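Local coordinates for protein MIX1 (Leishmania major, PDB 3HA4) that is of unknown molecular function but forms homodimers and probably serves as a membrane-anchored, all-helical TPR-like scaffold that mediates protein-protein interactions, at residues Pro32-Leu37 with His63-Asp68; Gly49-Ile54 with Gln88-Asp93; Glu74-Leu79 with Asp134-Met139. One frame throughout, in Å; residues are numbered along the deposited sequence.

Contact 1: Pro32-Leu37 with His63-Asp68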
loop_
_atom_site.group_PDB
_atom_site.type_symbol
_atom_site.label_atom_id
_atom_site.label_comp_id
_atom_site.label_asym_id
_atom_site.label_seq_id
_atom_site.Cartn_x
_atom_site.Cartn_y
_atom_site.Cartn_z
ATOM N N PRO A 32 -12.026 3.829 -13.547
ATOM C CA PRO A 32 -11.940 4.356 -12.184
ATOM C C PRO A 32 -10.636 5.109 -12.067
ATOM O O PRO A 32 -9.607 4.597 -12.497
ATOM C CB PRO A 32 -11.875 3.092 -11.308
ATOM C CG PRO A 32 -12.233 1.942 -12.227
ATOM C CD PRO A 32 -11.822 2.372 -13.601
ATOM N N PRO A 33 -10.664 6.321 -11.517
ATOM C CA PRO A 33 -9.343 6.926 -11.328
ATOM C C PRO A 33 -8.538 6.082 -10.334
ATOM O O PRO A 33 -9.111 5.524 -9.393
ATOM C CB PRO A 33 -9.658 8.318 -10.756
ATOM C CG PRO A 33 -11.134 8.526 -11.028
ATOM C CD PRO A 33 -11.763 7.178 -11.052
ATOM N N TRP A 34 -7.229 5.998 -10.548
ATOM C CA TRP A 34 -6.347 5.183 -9.715
ATOM C C TRP A 34 -6.398 5.530 -8.206
ATOM O O TRP A 34 -6.417 4.630 -7.365
ATOM C CB TRP A 34 -4.913 5.214 -10.275
ATOM C CG TRP A 34 -3.918 4.398 -9.494
ATOM C CD1 TRP A 34 -3.620 3.074 -9.668
ATOM C CD2 TRP A 34 -3.107 4.852 -8.400
ATOM N NE1 TRP A 34 -2.674 2.678 -8.755
ATOM C CE2 TRP A 34 -2.337 3.748 -7.967
ATOM C CE3 TRP A 34 -2.954 6.084 -7.749
ATOM C CZ2 TRP A 34 -1.424 3.838 -6.909
ATOM C CZ3 TRP A 34 -2.045 6.175 -6.698
ATOM C CH2 TRP A 34 -1.293 5.056 -6.289
ATOM N N PRO A 35 -6.452 6.784 -7.848
ATOM C CA PRO A 35 -6.442 7.079 -6.446
ATOM C C PRO A 35 -7.678 6.684 -5.724
ATOM O O PRO A 35 -7.573 6.352 -4.609
ATOM C CB PRO A 35 -6.238 8.571 -6.436
ATOM C CG PRO A 35 -5.564 8.825 -7.608
ATOM C CD PRO A 35 -6.153 7.991 -8.600
ATOM N N LEU A 36 -8.831 6.693 -6.347
ATOM C CA LEU A 36 -10.024 6.229 -5.680
ATOM C C LEU A 36 -10.071 4.713 -5.590
ATOM O O LEU A 36 -10.579 4.165 -4.661
ATOM C CB LEU A 36 -11.266 6.805 -6.344
ATOM C CG LEU A 36 -12.588 6.138 -5.992
ATOM C CD1 LEU A 36 -13.212 6.593 -4.724
ATOM C CD2 LEU A 36 -13.555 6.155 -7.083
ATOM N N LEU A 37 -9.504 4.069 -6.590
ATOM C CA LEU A 37 -9.328 2.642 -6.653
ATOM C C LEU A 37 -8.371 2.148 -5.607
ATOM O O LEU A 37 -8.600 1.163 -4.975
ATOM C CB LEU A 37 -8.854 2.255 -8.037
ATOM C CG LEU A 37 -8.724 0.788 -8.371
ATOM C CD1 LEU A 37 -9.964 0.059 -8.115
ATOM C CD2 LEU A 37 -8.252 0.562 -9.738
ATOM N N HIS A 63 -6.437 -4.153 -15.939
ATOM C CA HIS A 63 -6.868 -3.620 -17.222
ATOM C C HIS A 63 -6.409 -2.177 -17.428
ATOM O O HIS A 63 -5.828 -1.832 -18.470
ATOM C CB HIS A 63 -8.395 -3.717 -17.354
ATOM C CG HIS A 63 -8.910 -3.254 -18.681
ATOM N ND1 HIS A 63 -9.436 -1.994 -18.879
ATOM C CD2 HIS A 63 -8.958 -3.877 -19.882
ATOM C CE1 HIS A 63 -9.792 -1.864 -20.145
ATOM N NE2 HIS A 63 -9.512 -2.990 -20.775
ATOM N N TYR A 64 -6.677 -1.341 -16.429
ATOM C CA TYR A 64 -6.372 0.084 -16.507
ATOM C C TYR A 64 -4.969 0.441 -16.017
ATOM O O TYR A 64 -4.396 1.446 -16.445
ATOM C CB TYR A 64 -7.426 0.886 -15.730
ATOM C CG TYR A 64 -8.801 0.840 -16.366
ATOM C CD1 TYR A 64 -9.032 1.434 -17.605
ATOM C CD2 TYR A 64 -9.855 0.201 -15.740
ATOM C CE1 TYR A 64 -10.286 1.391 -18.195
ATOM C CE2 TYR A 64 -11.112 0.155 -16.312
ATOM C CZ TYR A 64 -11.319 0.752 -17.541
ATOM O OH TYR A 64 -12.556 0.705 -18.114
ATOM N N TYR A 65 -4.421 -0.378 -15.120
ATOM C CA TYR A 65 -3.135 -0.071 -14.504
ATOM C C TYR A 65 -2.221 -1.303 -14.368
ATOM O O TYR A 65 -1.760 -1.618 -13.278
ATOM C CB TYR A 65 -3.364 0.598 -13.140
ATOM C CG TYR A 65 -4.385 1.695 -13.191
ATOM C CD1 TYR A 65 -4.073 2.925 -13.742
ATOM C CD2 TYR A 65 -5.683 1.500 -12.714
ATOM C CE1 TYR A 65 -5.011 3.951 -13.810
ATOM C CE2 TYR A 65 -6.643 2.528 -12.778
ATOM C CZ TYR A 65 -6.292 3.749 -13.333
ATOM O OH TYR A 65 -7.199 4.778 -13.420
ATOM N N PRO A 66 -1.938 -1.978 -15.490
ATOM C CA PRO A 66 -1.137 -3.214 -15.486
ATOM C C PRO A 66 0.310 -2.971 -15.045
ATOM O O PRO A 66 1.023 -3.938 -14.755
ATOM C CB PRO A 66 -1.122 -3.650 -16.954
ATOM C CG PRO A 66 -1.453 -2.404 -17.752
ATOM C CD PRO A 66 -2.083 -1.386 -16.833
ATOM N N ALA A 67 0.733 -1.712 -15.020
ATOM C CA ALA A 67 2.094 -1.363 -14.613
ATOM C C ALA A 67 2.223 -0.963 -13.152
ATOM O O ALA A 67 3.337 -0.765 -12.672
ATOM C CB ALA A 67 2.667 -0.269 -15.498
ATOM N N ASP A 68 1.102 -0.850 -12.445
ATOM C CA ASP A 68 1.132 -0.447 -11.038
ATOM C C ASP A 68 1.550 -1.578 -10.089
ATOM O O ASP A 68 1.184 -2.746 -10.289
ATOM C CB ASP A 68 -0.230 0.087 -10.596
ATOM C CG ASP A 68 -0.214 0.608 -9.164
ATOM O OD1 ASP A 68 0.742 1.344 -8.811
ATOM O OD2 ASP A 68 -1.146 0.273 -8.395
HETATM O O HOH W 1 -6.424 7.508 -12.462
#
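Tyr65 and Pro32 make the shortest polar link between these segments: the phenol OH of Tyr65 donates to Pro32 O at 2.6 Å, lying in the plane of that carbonyl with a C=O...O angle of 151°. The same hydroxyl accepts from a water, 3.0 Å from Tyr65 OH, and from Arg31 NH1, so three groups grip it. The water in turn accepts from Trp34 N and thereby bridges the first turn of helix 34-42 to the phenol. A second direct bond runs from Trp34 NE1 to Asp68 OD2 (2.9 Å, N-H...O 164°). Asp68 OD2 lies in the plane of the indole, but the carboxylate as a whole stands almost perpendicular to that plane, and the N-H meets OD2 from above the carboxylate plane. Asp68 OD2 also takes Ile71 N at the start of helix 70-81.

This pairing illustrates how a TPR-like helical array can tie a connecting turn to a neighbouring helix. Tyr65 to Asp68 form the type I turn between helices 54-64 and 70-81, and its two end residues, Tyr65 and Asp68, bond to Pro32 and Trp34 at the start of helix 34-42.

The aromatic contacts use both parts of Trp34. Its CG lies anti to the backbone N (chi1 -180°). The five-membered ring turns an edge to the face of Tyr65 in a T-shaped pair, centroids 5.0 Å apart. Trp34 CB adds a CH-pi contact over that face, offset toward the rim, while Tyr64 CB covers the opposite face.

Apolar contacts complete the interface. Pro32 CD meets Tyr64 CE2 at 3.6 Å, the two side chains crossing at about a right angle, and Leu37 CD2 comes within 4.0 Å of Tyr65 CE2. Trp34 also packs on Asp124 of the second subunit.

Contact 2: Gly49-Ile54 with Gln88-Asp93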
loop_
_atom_site.group_PDB
_atom_site.type_symbol
_atom_site.label_atom_id
_atom_site.label_comp_id
_atom_site.label_asym_id
_atom_site.label_seq_id
_atom_site.Cartn_x
_atom_site.Cartn_y
_atom_site.Cartn_z
ATOM N N GLY A 49 -14.630 -2.119 3.404
ATOM C CA GLY A 49 -14.752 -1.887 2.000
ATOM C C GLY A 49 -15.843 -2.667 1.373
ATOM O O GLY A 49 -16.761 -3.050 2.008
ATOM N N ALA A 50 -15.724 -2.866 0.083
ATOM C CA ALA A 50 -16.633 -3.688 -0.654
ATOM C C ALA A 50 -15.925 -4.916 -1.165
ATOM O O ALA A 50 -15.456 -4.944 -2.242
ATOM C CB ALA A 50 -17.202 -2.942 -1.733
ATOM N N PRO A 51 -15.869 -5.939 -0.345
ATOM C CA PRO A 51 -15.185 -7.164 -0.667
ATOM C C PRO A 51 -15.863 -7.951 -1.752
ATOM O O PRO A 51 -15.262 -8.710 -2.438
ATOM C CB PRO A 51 -15.257 -7.899 0.640
ATOM C CG PRO A 51 -16.273 -7.282 1.349
ATOM C CD PRO A 51 -16.156 -5.917 1.079
ATOM N N GLU A 52 -17.145 -7.760 -1.878
ATOM C CA GLU A 52 -17.885 -8.316 -3.004
ATOM C C GLU A 52 -17.388 -7.762 -4.347
ATOM O O GLU A 52 -17.720 -8.286 -5.408
ATOM C CB GLU A 52 -19.397 -8.057 -2.855
ATOM C CG GLU A 52 -19.815 -6.579 -2.749
ATOM C CD GLU A 52 -19.911 -6.087 -1.310
ATOM O OE1 GLU A 52 -18.907 -6.179 -0.576
ATOM O OE2 GLU A 52 -20.986 -5.599 -0.911
ATOM N N ASP A 53 -16.599 -6.697 -4.295
ATOM C CA ASP A 53 -16.123 -6.037 -5.504
ATOM C C ASP A 53 -14.625 -6.249 -5.780
ATOM O O ASP A 53 -14.080 -5.612 -6.676
ATOM C CB ASP A 53 -16.380 -4.523 -5.421
ATOM C CG ASP A 53 -17.835 -4.150 -5.650
ATOM O OD1 ASP A 53 -18.648 -5.041 -5.971
ATOM O OD2 ASP A 53 -18.159 -2.949 -5.515
ATOM N N ILE A 54 -13.993 -7.134 -5.038
ATOM C CA ILE A 54 -12.585 -7.415 -5.154
ATOM C C ILE A 54 -12.159 -7.865 -6.534
ATOM O O ILE A 54 -11.273 -7.323 -7.107
ATOM C CB ILE A 54 -12.193 -8.475 -4.147
ATOM C CG1 ILE A 54 -11.918 -7.853 -2.809
ATOM C CG2 ILE A 54 -10.969 -9.135 -4.548
ATOM C CD1 ILE A 54 -12.235 -8.748 -1.676
ATOM N N GLN A 88 -12.696 -17.136 -0.060
ATOM C CA GLN A 88 -13.608 -17.984 -0.833
ATOM C C GLN A 88 -15.049 -17.449 -0.921
ATOM O O GLN A 88 -15.760 -17.745 -1.880
ATOM C CB GLN A 88 -13.572 -19.429 -0.325
ATOM C CG GLN A 88 -12.492 -20.263 -1.003
ATOM C CD GLN A 88 -11.692 -21.096 -0.024
ATOM O OE1 GLN A 88 -10.495 -21.328 -0.219
ATOM N NE2 GLN A 88 -12.345 -21.545 1.043
ATOM N N THR A 89 -15.485 -16.632 0.013
ATOM C CA THR A 89 -16.788 -16.002 -0.056
ATOM C C THR A 89 -16.888 -15.002 -1.189
ATOM O O THR A 89 -17.861 -14.935 -1.878
ATOM C CB THR A 89 -17.106 -15.239 1.252
ATOM O OG1 THR A 89 -17.229 -16.135 2.344
ATOM C CG2 THR A 89 -18.379 -14.504 1.138
ATOM N N TYR A 90 -15.853 -14.208 -1.349
ATOM C CA TYR A 90 -15.869 -13.073 -2.223
ATOM C C TYR A 90 -15.116 -13.238 -3.515
ATOM O O TYR A 90 -15.314 -12.491 -4.417
ATOM C CB TYR A 90 -15.324 -11.877 -1.485
ATOM C CG TYR A 90 -16.127 -11.425 -0.317
ATOM C CD1 TYR A 90 -17.392 -10.946 -0.473
ATOM C CD2 TYR A 90 -15.616 -11.475 0.935
ATOM C CE1 TYR A 90 -18.096 -10.527 0.561
ATOM C CE2 TYR A 90 -16.325 -11.076 1.974
ATOM C CZ TYR A 90 -17.570 -10.605 1.788
ATOM O OH TYR A 90 -18.293 -10.175 2.846
ATOM N N VAL A 91 -14.241 -14.216 -3.603
ATOM C CA VAL A 91 -13.499 -14.476 -4.821
ATOM C C VAL A 91 -13.728 -15.888 -5.329
ATOM O O VAL A 91 -13.506 -16.837 -4.645
ATOM C CB VAL A 91 -11.980 -14.245 -4.653
ATOM C CG1 VAL A 91 -11.278 -14.342 -5.954
ATOM C CG2 VAL A 91 -11.697 -12.948 -4.055
ATOM N N ALA A 92 -14.159 -15.990 -6.565
ATOM C CA ALA A 92 -14.412 -17.251 -7.210
ATOM C C ALA A 92 -13.249 -18.226 -7.164
ATOM O O ALA A 92 -13.403 -19.349 -6.730
ATOM C CB ALA A 92 -14.841 -17.013 -8.610
ATOM N N ASP A 93 -12.089 -17.796 -7.636
ATOM C CA ASP A 93 -10.848 -18.527 -7.488
ATOM C C ASP A 93 -9.864 -17.572 -6.898
ATOM O O ASP A 93 -9.527 -16.591 -7.489
ATOM C CB ASP A 93 -10.341 -19.040 -8.829
ATOM C CG ASP A 93 -9.366 -20.172 -8.694
ATOM O OD1 ASP A 93 -8.959 -20.496 -7.585
ATOM O OD2 ASP A 93 -8.991 -20.747 -9.708
HETATM O O HOH W 2 -15.121 -10.149 -5.925
#
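Pro51 turns the CB-CG side of its ring to the face of Tyr90, the two side chains side by side and pointing the same way. Pro51 CB sits over the centre of the ring, 3.5 Å from its centroid and only 7° off the normal, a nearly vertical CH-pi contact. Pro51 CG rides farther out along the same face and meets Tyr90 CZ at 3.6 Å. The phenol is layered on both sides, since CG2 of the preceding Thr89 stands over the centre of the opposite face. Tyr86 adds an edge-to-face partner from one turn earlier in helix 84-90.

CG of Tyr90 lies anti to the carbonyl carbon (chi1 -64°), and CB comes within 3.3 Å of Pro51 O.

Deeper in, Ile54 and Val91 cross at about a right angle, with Ile54 CG2 and Val91 CG2 touching at 3.9 Å. Leu44 packs on both Pro51 and Ile54 from the loop after helix 34-42. No direct hydrogen bond joins the segments; a water donates to Tyr90 O at 2.8 Å and, weakly, to Glu52 O.

The whole is a worked case of a proline-aromatic CH-pi contact in a TPR-like helical protein: a short 3-10 turn, Pro51 to Asp53, leads into helix 54-64 and uses its proline to cover an aromatic residue in the last turn of helix 84-90.

Contact 3: Glu74-Leu79 with Asp134-Met139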
loop_
_atom_site.group_PDB
_atom_site.type_symbol
_atom_site.label_atom_id
_atom_site.label_comp_id
_atom_site.label_asym_id
_atom_site.label_seq_id
_atom_site.Cartn_x
_atom_site.Cartn_y
_atom_site.Cartn_z
ATOM N N GLU A 74 -0.998 -3.981 -1.985
ATOM C CA GLU A 74 -2.116 -3.924 -1.044
ATOM C C GLU A 74 -2.992 -5.186 -1.117
ATOM O O GLU A 74 -3.352 -5.768 -0.088
ATOM C CB GLU A 74 -2.939 -2.668 -1.296
ATOM C CG GLU A 74 -3.599 -2.118 -0.063
ATOM C CD GLU A 74 -2.589 -1.759 1.006
ATOM O OE1 GLU A 74 -1.991 -0.651 0.955
ATOM O OE2 GLU A 74 -2.398 -2.601 1.903
ATOM N N LEU A 75 -3.319 -5.613 -2.333
ATOM C CA LEU A 75 -4.020 -6.874 -2.533
ATOM C C LEU A 75 -3.269 -8.075 -1.945
ATOM O O LEU A 75 -3.889 -8.999 -1.405
ATOM C CB LEU A 75 -4.281 -7.094 -4.024
ATOM C CG LEU A 75 -5.643 -6.714 -4.606
ATOM C CD1 LEU A 75 -6.520 -6.008 -3.594
ATOM C CD2 LEU A 75 -5.449 -5.876 -5.838
ATOM N N THR A 76 -1.939 -8.069 -2.051
ATOM C CA THR A 76 -1.142 -9.134 -1.460
ATOM C C THR A 76 -1.398 -9.220 0.043
ATOM O O THR A 76 -1.572 -10.311 0.581
ATOM C CB THR A 76 0.365 -8.948 -1.703
ATOM O OG1 THR A 76 0.630 -8.993 -3.104
ATOM C CG2 THR A 76 1.147 -10.055 -1.025
ATOM N N GLN A 77 -1.418 -8.070 0.717
ATOM C CA GLN A 77 -1.786 -8.039 2.141
ATOM C C GLN A 77 -3.207 -8.574 2.365
ATOM O O GLN A 77 -3.453 -9.285 3.339
ATOM C CB GLN A 77 -1.651 -6.629 2.746
ATOM C CG GLN A 77 -0.335 -5.915 2.457
ATOM C CD GLN A 77 0.872 -6.854 2.467
ATOM O OE1 GLN A 77 1.039 -7.686 3.364
ATOM N NE2 GLN A 77 1.713 -6.719 1.458
ATOM N N VAL A 78 -4.141 -8.233 1.472
ATOM C CA VAL A 78 -5.479 -8.831 1.540
ATOM C C VAL A 78 -5.412 -10.360 1.432
ATOM O O VAL A 78 -5.978 -11.062 2.258
ATOM C CB VAL A 78 -6.478 -8.224 0.515
ATOM C CG1 VAL A 78 -7.804 -8.964 0.548
ATOM C CG2 VAL A 78 -6.706 -6.750 0.800
ATOM N N LEU A 79 -4.701 -10.878 0.434
ATOM C CA LEU A 79 -4.541 -12.330 0.304
ATOM C C LEU A 79 -3.766 -12.950 1.480
ATOM O O LEU A 79 -4.112 -14.025 1.968
ATOM C CB LEU A 79 -3.869 -12.680 -1.018
ATOM C CG LEU A 79 -4.592 -12.144 -2.242
ATOM C CD1 LEU A 79 -3.799 -12.426 -3.520
ATOM C CD2 LEU A 79 -5.971 -12.761 -2.294
ATOM N N ASP A 134 7.700 -12.999 -2.980
ATOM C CA ASP A 134 7.948 -14.129 -2.074
ATOM C C ASP A 134 6.676 -14.526 -1.357
ATOM O O ASP A 134 6.322 -15.708 -1.307
ATOM C CB ASP A 134 8.996 -13.775 -1.005
ATOM C CG ASP A 134 10.411 -13.920 -1.493
ATOM O OD1 ASP A 134 10.628 -14.296 -2.670
ATOM O OD2 ASP A 134 11.317 -13.656 -0.678
ATOM N N ASP A 135 6.016 -13.535 -0.765
ATOM C CA ASP A 135 4.782 -13.781 -0.040
ATOM C C ASP A 135 3.812 -14.538 -0.934
ATOM O O ASP A 135 3.275 -15.578 -0.546
ATOM C CB ASP A 135 4.174 -12.468 0.453
ATOM C CG ASP A 135 4.878 -11.936 1.678
ATOM O OD1 ASP A 135 5.541 -12.745 2.355
ATOM O OD2 ASP A 135 4.772 -10.727 1.971
ATOM N N LEU A 136 3.620 -14.034 -2.149
ATOM C CA LEU A 136 2.701 -14.676 -3.072
ATOM C C LEU A 136 3.179 -16.080 -3.387
ATOM O O LEU A 136 2.432 -17.042 -3.230
ATOM C CB LEU A 136 2.532 -13.836 -4.336
ATOM C CG LEU A 136 1.817 -12.508 -4.062
ATOM C CD1 LEU A 136 1.984 -11.483 -5.207
ATOM C CD2 LEU A 136 0.332 -12.793 -3.748
ATOM N N GLU A 137 4.403 -16.209 -3.823
ATOM C CA GLU A 137 4.969 -17.504 -4.093
ATOM C C GLU A 137 4.793 -18.498 -2.941
ATOM O O GLU A 137 4.538 -19.648 -3.161
ATOM C CB GLU A 137 6.433 -17.353 -4.479
ATOM C CG GLU A 137 6.712 -16.687 -5.796
ATOM C CD GLU A 137 6.552 -17.609 -6.925
ATOM O OE1 GLU A 137 6.110 -18.701 -6.680
ATOM O OE2 GLU A 137 6.836 -17.257 -8.053
ATOM N N ASN A 138 4.902 -18.019 -1.714
ATOM C CA ASN A 138 4.800 -18.890 -0.542
ATOM C C ASN A 138 3.364 -19.250 -0.155
ATOM O O ASN A 138 3.124 -20.038 0.758
ATOM C CB ASN A 138 5.555 -18.279 0.644
ATOM C CG ASN A 138 7.031 -18.633 0.629
ATOM O OD1 ASN A 138 7.394 -19.773 0.348
ATOM N ND2 ASN A 138 7.885 -17.662 0.927
ATOM N N MET A 139 2.421 -18.689 -0.892
ATOM C CA MET A 139 1.020 -18.754 -0.539
ATOM C C MET A 139 0.326 -19.817 -1.377
ATOM O O MET A 139 0.589 -19.938 -2.578
ATOM C CB MET A 139 0.402 -17.383 -0.817
ATOM C CG MET A 139 -0.814 -17.020 -0.024
ATOM S SD MET A 139 -1.348 -15.341 -0.443
ATOM C CE MET A 139 -0.021 -14.349 0.260
HETATM O O HOH W 3 4.418 -8.128 1.134
#
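Asp135 OD2 is gripped by at least two groups: a water that donates to it at 2.8 Å, and Lys80 NZ, with which it forms a salt bridge. The water also accepts from Gln77 NE2 at 3.1 Å, so that Gln77 and Asp135 are joined through it across the two helices. Gln77 NE2 bonds to Leu73 O as well, within its own helix. Lys80 probably stabilises the charge of the carboxylate. Val42 and Gln39 of the second subunit pack on Gln77 and Asp135 respectively, placing this polar side of the contact next to the dimer partner.

Away from the water bridge the contact is mostly apolar. In this TPR-like array of helices, helix 70-81 meets the C-terminal end of helix 123-137, while helix 94-109 sends Val101 to Thr76 and Leu105 to Leu136.

Thr76 fits against the branched end of Leu136. Its OG1 comes 3.5 Å from Leu136 CD1 but is hydrogen-bonded to Pro72 O, and its CG2 lies 3.9 Å from Leu136 CD2. Leu79 CD1 touches that same CD2 at 4.2 Å, the two leucines crossing obliquely.

Past the helix end, Met139 reaches back toward helix 70-81. Its chain is extended as far as SD and turns at chi3 (-69°), which places CE; SD rests 3.7 Å from Leu79 CB.

In the fold
Followed from the N terminus, the chain first passes 32-37 and, after helix 34-42, the loop segment 49-54; helix 54-64 then brings it to 63-68, where contact 1 closes. Contact 2, already open, closes only at 88-93, after helix 70-81 and at the end of helix 84-90, so the two cross. Contact 3 opens at 74-79, inside the span of contact 2, and closes at 134-139; it crosses contact 2 but follows contact 1 in series. Contacts 1 and 3 lie on opposite sides of the chain's centre, and both touch the second subunit. Contact 1 ties the start of helix 34-42 to the turn after helix 54-64, contact 2 the lead-in to helix 54-64 to the end of helix 84-90, while contact 3 brings in helix 123-137.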